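Local coordinates for protein cellulase (Uncultured bacterium, PDB 6XSO) that probably hydrolyses internal beta-1,4-glycosidic bonds of cellulose and related plant polysaccharides, as a broad-specificity endoglucanase of glycoside hydrolase family 5, subfamily 4, at residues A[162-165]-A[166-170]; A[337-341]-A[342-346]. All coordinates share one frame; numbering follows the deposited sequence.

Contact 1 of 2, residues A[162-165]-A[166-170]; sequences KDYG and DKVLF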
loop_
_atom_site.group_PDB
_atom_site.type_symbol
_atom_site.label_atom_id
_atom_site.label_comp_id
_atom_site.label_asym_id
_atom_site.label_seq_id
_atom_site.Cartn_x
_atom_site.Cartn_y
_atom_site.Cartn_z
ATOM N N LYS A 162 -1.678 14.091 12.607
ATOM C CA LYS A 162 -1.302 15.402 12.082
ATOM C C LYS A 162 0.086 15.848 12.537
ATOM O O LYS A 162 0.823 16.451 11.749
ATOM C CB LYS A 162 -2.365 16.439 12.463
ATOM C CG LYS A 162 -2.054 17.867 12.014
ATOM C CD LYS A 162 -3.279 18.808 12.123
ATOM C CE LYS A 162 -3.858 18.846 13.515
ATOM N NZ LYS A 162 -5.158 19.605 13.551
ATOM N N ASP A 163 0.461 15.575 13.797
ATOM C CA ASP A 163 1.701 16.108 14.369
ATOM C C ASP A 163 2.937 15.279 14.028
ATOM O O ASP A 163 4.042 15.652 14.437
ATOM C CB ASP A 163 1.570 16.240 15.913
ATOM C CG ASP A 163 2.640 17.151 16.545
ATOM O OD1 ASP A 163 2.909 18.233 15.975
ATOM O OD2 ASP A 163 3.183 16.835 17.645
ATOM N N TYR A 164 2.786 14.174 13.299
ATOM C CA TYR A 164 3.945 13.390 12.900
ATOM C C TYR A 164 4.681 14.096 11.769
ATOM O O TYR A 164 4.082 14.807 10.957
ATOM C CB TYR A 164 3.512 12.011 12.417
ATOM C CG TYR A 164 3.128 11.092 13.541
ATOM C CD1 TYR A 164 1.891 11.203 14.154
ATOM C CD2 TYR A 164 4.013 10.137 14.017
ATOM C CE1 TYR A 164 1.524 10.372 15.202
ATOM C CE2 TYR A 164 3.659 9.295 15.077
ATOM C CZ TYR A 164 2.418 9.414 15.656
ATOM O OH TYR A 164 2.022 8.606 16.702
ATOM N N GLY A 165 6.002 13.904 11.730
ATOM C CA GLY A 165 6.812 14.421 10.647
ATOM C C GLY A 165 6.710 13.596 9.381
ATOM O O GLY A 165 5.795 12.790 9.206
ATOM N N ASP A 166 7.665 13.818 8.476
ATOM C CA ASP A 166 7.516 13.326 7.111
ATOM C C ASP A 166 7.815 11.840 6.953
ATOM O O ASP A 166 7.610 11.310 5.858
ATOM C CB ASP A 166 8.266 14.203 6.085
ATOM C CG ASP A 166 9.776 14.081 6.149
ATOM O OD1 ASP A 166 10.317 13.339 6.996
ATOM O OD2 ASP A 166 10.437 14.747 5.308
ATOM N N LYS A 167 8.174 11.135 8.027
ATOM C CA LYS A 167 8.316 9.687 7.928
ATOM C C LYS A 167 6.970 8.979 7.831
ATOM O O LYS A 167 6.931 7.819 7.399
ATOM C CB LYS A 167 9.082 9.146 9.132
ATOM C CG LYS A 167 10.564 9.498 9.133
ATOM C CD LYS A 167 11.299 8.799 8.009
ATOM C CE LYS A 167 12.829 8.861 8.203
ATOM N NZ LYS A 167 13.366 10.210 7.926
ATOM N N VAL A 168 5.868 9.651 8.169
ATOM C CA VAL A 168 4.535 9.062 8.102
ATOM C C VAL A 168 3.845 9.546 6.833
ATOM O O VAL A 168 3.673 10.756 6.629
ATOM C CB VAL A 168 3.694 9.380 9.348
ATOM C CG1 VAL A 168 2.277 8.834 9.171
ATOM C CG2 VAL A 168 4.338 8.779 10.591
ATOM N N LEU A 169 3.431 8.590 6.000
ATOM C CA LEU A 169 2.705 8.837 4.765
ATOM C C LEU A 169 1.337 8.172 4.842
ATOM O O LEU A 169 1.159 7.176 5.548
ATOM C CB LEU A 169 3.441 8.265 3.533
ATOM C CG LEU A 169 4.670 9.035 3.052
ATOM C CD1 LEU A 169 5.903 8.650 3.878
ATOM C CD2 LEU A 169 4.940 8.804 1.569
ATOM N N PHE A 170 0.358 8.735 4.122
ATOM C CA PHE A 170 -0.974 8.158 4.042
ATOM C C PHE A 170 -1.247 7.664 2.624
ATOM O O PHE A 170 -0.861 8.313 1.646
ATOM C CB PHE A 170 -2.064 9.194 4.342
ATOM C CG PHE A 170 -1.954 9.896 5.677
ATOM C CD1 PHE A 170 -1.327 9.325 6.782
ATOM C CD2 PHE A 170 -2.537 11.154 5.826
ATOM C CE1 PHE A 170 -1.270 10.016 7.995
ATOM C CE2 PHE A 170 -2.486 11.837 7.030
ATOM C CZ PHE A 170 -1.853 11.268 8.111
#
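A type I beta turn from Gly-165 to Val-168 leads the chain out of the loop after helix 140-161 and into barrel strand 168-171, and the ring of Tyr-164 packs against Val-168 just beside it. The turn closes with Val-168 N giving its hydrogen to Gly-165 O at 3.3 Å; the bond is nearly straight, 171° at the hydrogen, but long enough to count as weak. Arg-227 adds to it from outside, its NH1 bonding both Gly-165 O and Val-168 O while its NH2 takes Tyr-164 O, so one guanidinium group ties the two ends of the turn together.

The side-chain contact is made by a single methyl branch. Val-168 CG2 sits 3.7 Å from Tyr-164 CD2 and 3.8 Å from Tyr-164 CB, meeting the ring obliquely near its root. With its CG trans to the carbonyl carbon (chi1 -76°), the tyrosine swings its ring past this methyl, and the far end leaves the turn altogether: OH is hydrogen-bonded to Asp-108 and Lys-104. At the corner of the turn Asp-166 OD2 accepts a hydrogen bond from Glu-20 N, and Lys-167 makes a cation-pi contact with Tyr-116. This is an alpha-to-beta connection of a TIM barrel, in which a tight turn redirects the chain from an outer helix into a parallel inner strand.

Contact 2 of 2, residues A[337-341]-A[342-346]; sequences AQAKA and LGIAT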
loop_
_atom_site.group_PDB
_atom_site.type_symbol
_atom_site.label_atom_id
_atom_site.label_comp_id
_atom_site.label_asym_id
_atom_site.label_seq_id
_atom_site.Cartn_x
_atom_site.Cartn_y
_atom_site.Cartn_z
ATOM N N ALA A 337 16.600 -4.023 -8.263
ATOM C CA ALA A 337 17.553 -3.191 -8.989
ATOM C C ALA A 337 16.857 -2.328 -10.033
ATOM O O ALA A 337 17.169 -1.135 -10.170
ATOM C CB ALA A 337 18.610 -4.058 -9.669
ATOM N N GLN A 338 15.949 -2.918 -10.814
ATOM C CA GLN A 338 15.289 -2.120 -11.846
ATOM C C GLN A 338 14.445 -1.018 -11.213
ATOM O O GLN A 338 14.416 0.117 -11.707
ATOM C CB GLN A 338 14.456 -3.003 -12.785
ATOM C CG GLN A 338 15.256 -3.932 -13.689
ATOM C CD GLN A 338 14.471 -4.331 -14.929
ATOM O OE1 GLN A 338 13.902 -3.485 -15.618
ATOM N NE2 GLN A 338 14.429 -5.627 -15.209
ATOM N N ALA A 339 13.769 -1.328 -10.106
ATOM C CA ALA A 339 13.006 -0.313 -9.384
ATOM C C ALA A 339 13.919 0.786 -8.862
ATOM O O ALA A 339 13.623 1.977 -9.021
ATOM C CB ALA A 339 12.231 -0.982 -8.243
ATOM N N LYS A 340 15.067 0.409 -8.289
ATOM C CA LYS A 340 15.972 1.398 -7.712
ATOM C C LYS A 340 16.486 2.369 -8.769
ATOM O O LYS A 340 16.616 3.573 -8.505
ATOM C CB LYS A 340 17.136 0.687 -7.010
ATOM C CG LYS A 340 18.133 1.605 -6.269
ATOM C CD LYS A 340 19.299 0.823 -5.685
ATOM C CE LYS A 340 20.185 1.736 -4.822
ATOM N NZ LYS A 340 21.430 1.052 -4.349
ATOM N N ALA A 341 16.791 1.861 -9.966
ATOM C CA ALA A 341 17.307 2.718 -11.026
ATOM C C ALA A 341 16.305 3.794 -11.428
ATOM O O ALA A 341 16.711 4.864 -11.896
ATOM C CB ALA A 341 17.717 1.871 -12.228
ATOM N N LEU A 342 15.007 3.526 -11.271
ATOM C CA LEU A 342 13.955 4.492 -11.571
ATOM C C LEU A 342 13.509 5.299 -10.364
ATOM O O LEU A 342 12.620 6.151 -10.499
ATOM C CB LEU A 342 12.745 3.772 -12.158
ATOM C CG LEU A 342 12.915 3.487 -13.643
ATOM C CD1 LEU A 342 11.852 2.512 -14.091
ATOM C CD2 LEU A 342 12.820 4.776 -14.470
ATOM N N GLY A 343 14.065 5.038 -9.185
ATOM C CA GLY A 343 13.609 5.710 -7.983
ATOM C C GLY A 343 12.264 5.237 -7.474
ATOM O O GLY A 343 11.566 6.007 -6.796
ATOM N N ILE A 344 11.894 3.987 -7.766
ATOM C CA ILE A 344 10.637 3.372 -7.348
ATOM C C ILE A 344 10.898 2.527 -6.108
ATOM O O ILE A 344 11.818 1.700 -6.097
ATOM C CB ILE A 344 10.066 2.504 -8.486
ATOM C CG1 ILE A 344 9.689 3.379 -9.685
ATOM C CG2 ILE A 344 8.923 1.633 -7.983
ATOM C CD1 ILE A 344 9.228 2.583 -10.900
ATOM N N ALA A 345 10.127 2.759 -5.048
ATOM C CA ALA A 345 10.275 1.988 -3.822
ATOM C C ALA A 345 9.429 0.724 -3.892
ATOM O O ALA A 345 8.348 0.715 -4.484
ATOM C CB ALA A 345 9.826 2.810 -2.614
ATOM N N THR A 346 9.936 -0.351 -3.298
ATOM C CA THR A 346 9.253 -1.642 -3.269
ATOM C C THR A 346 8.999 -2.065 -1.828
ATOM O O THR A 346 9.832 -1.813 -0.947
ATOM C CB THR A 346 10.065 -2.749 -3.964
ATOM O OG1 THR A 346 11.233 -3.080 -3.223
ATOM C CG2 THR A 346 10.473 -2.312 -5.361
#
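Ile-344 N donates to Ala-339 O at 2.9 Å, and Gly-343 N to Lys-340 O at 3.0 Å; these two backbone bonds hold the chain against the last turn of helix 325-341. The first is fairly straight, 164° at the hydrogen, and its donor stands above the carbonyl plane. The second comes in still farther out of plane, 70° from it. Ala-339 O also receives a weak bond from Leu-342 N, whose hydrogen is shared with Gln-338 O in a second weak one. Gly-343 has a positive phi, a backbone conformation that glycine adopts more readily than other residues, and there the chain leaves the helical path.

Next to this backbone lies a small apolar patch centred on the buried Ala-339. Its CB lies 3.6 Å from Thr-346 CG2 and 4.1 Å from Ile-344 CB. The threonine methyl reaches the alanine because CG2 lies trans to the carbonyl carbon, which leaves OG1 between the backbone N and that carbon (chi1 69°). Leu-342 packs on the neighbouring helix 279-298, touching Met-290 and Asn-294, while Ile-344 meets Ile-306 of strand 304-309. Lys-340 extends to Tyr-376, bonding its carbonyl and making a cation-pi contact with its ring. A Schellman motif thus ends the helix and delivers the chain to strand 345-349 of the TIM barrel.

Following the chain from the N terminus, contact 1 comes first, as helix 140-161 gives way to strand 168-171; contact 2 comes much later, between helix 325-341 and strand 345-349. Each closes its own short loop, and they lie in series, neither nesting nor crossing. Both do the same topological job, leading the chain from an outer helix into the next inner strand, by different means: a beta turn in one, a Schellman motif in the other. The strands they start are the fourth and eighth of the closed parallel barrel. The centres of contact 1 and contact 2 are about 23 Å apart and their nearest atoms about 9 Å, so they are related through the common sheet without touching.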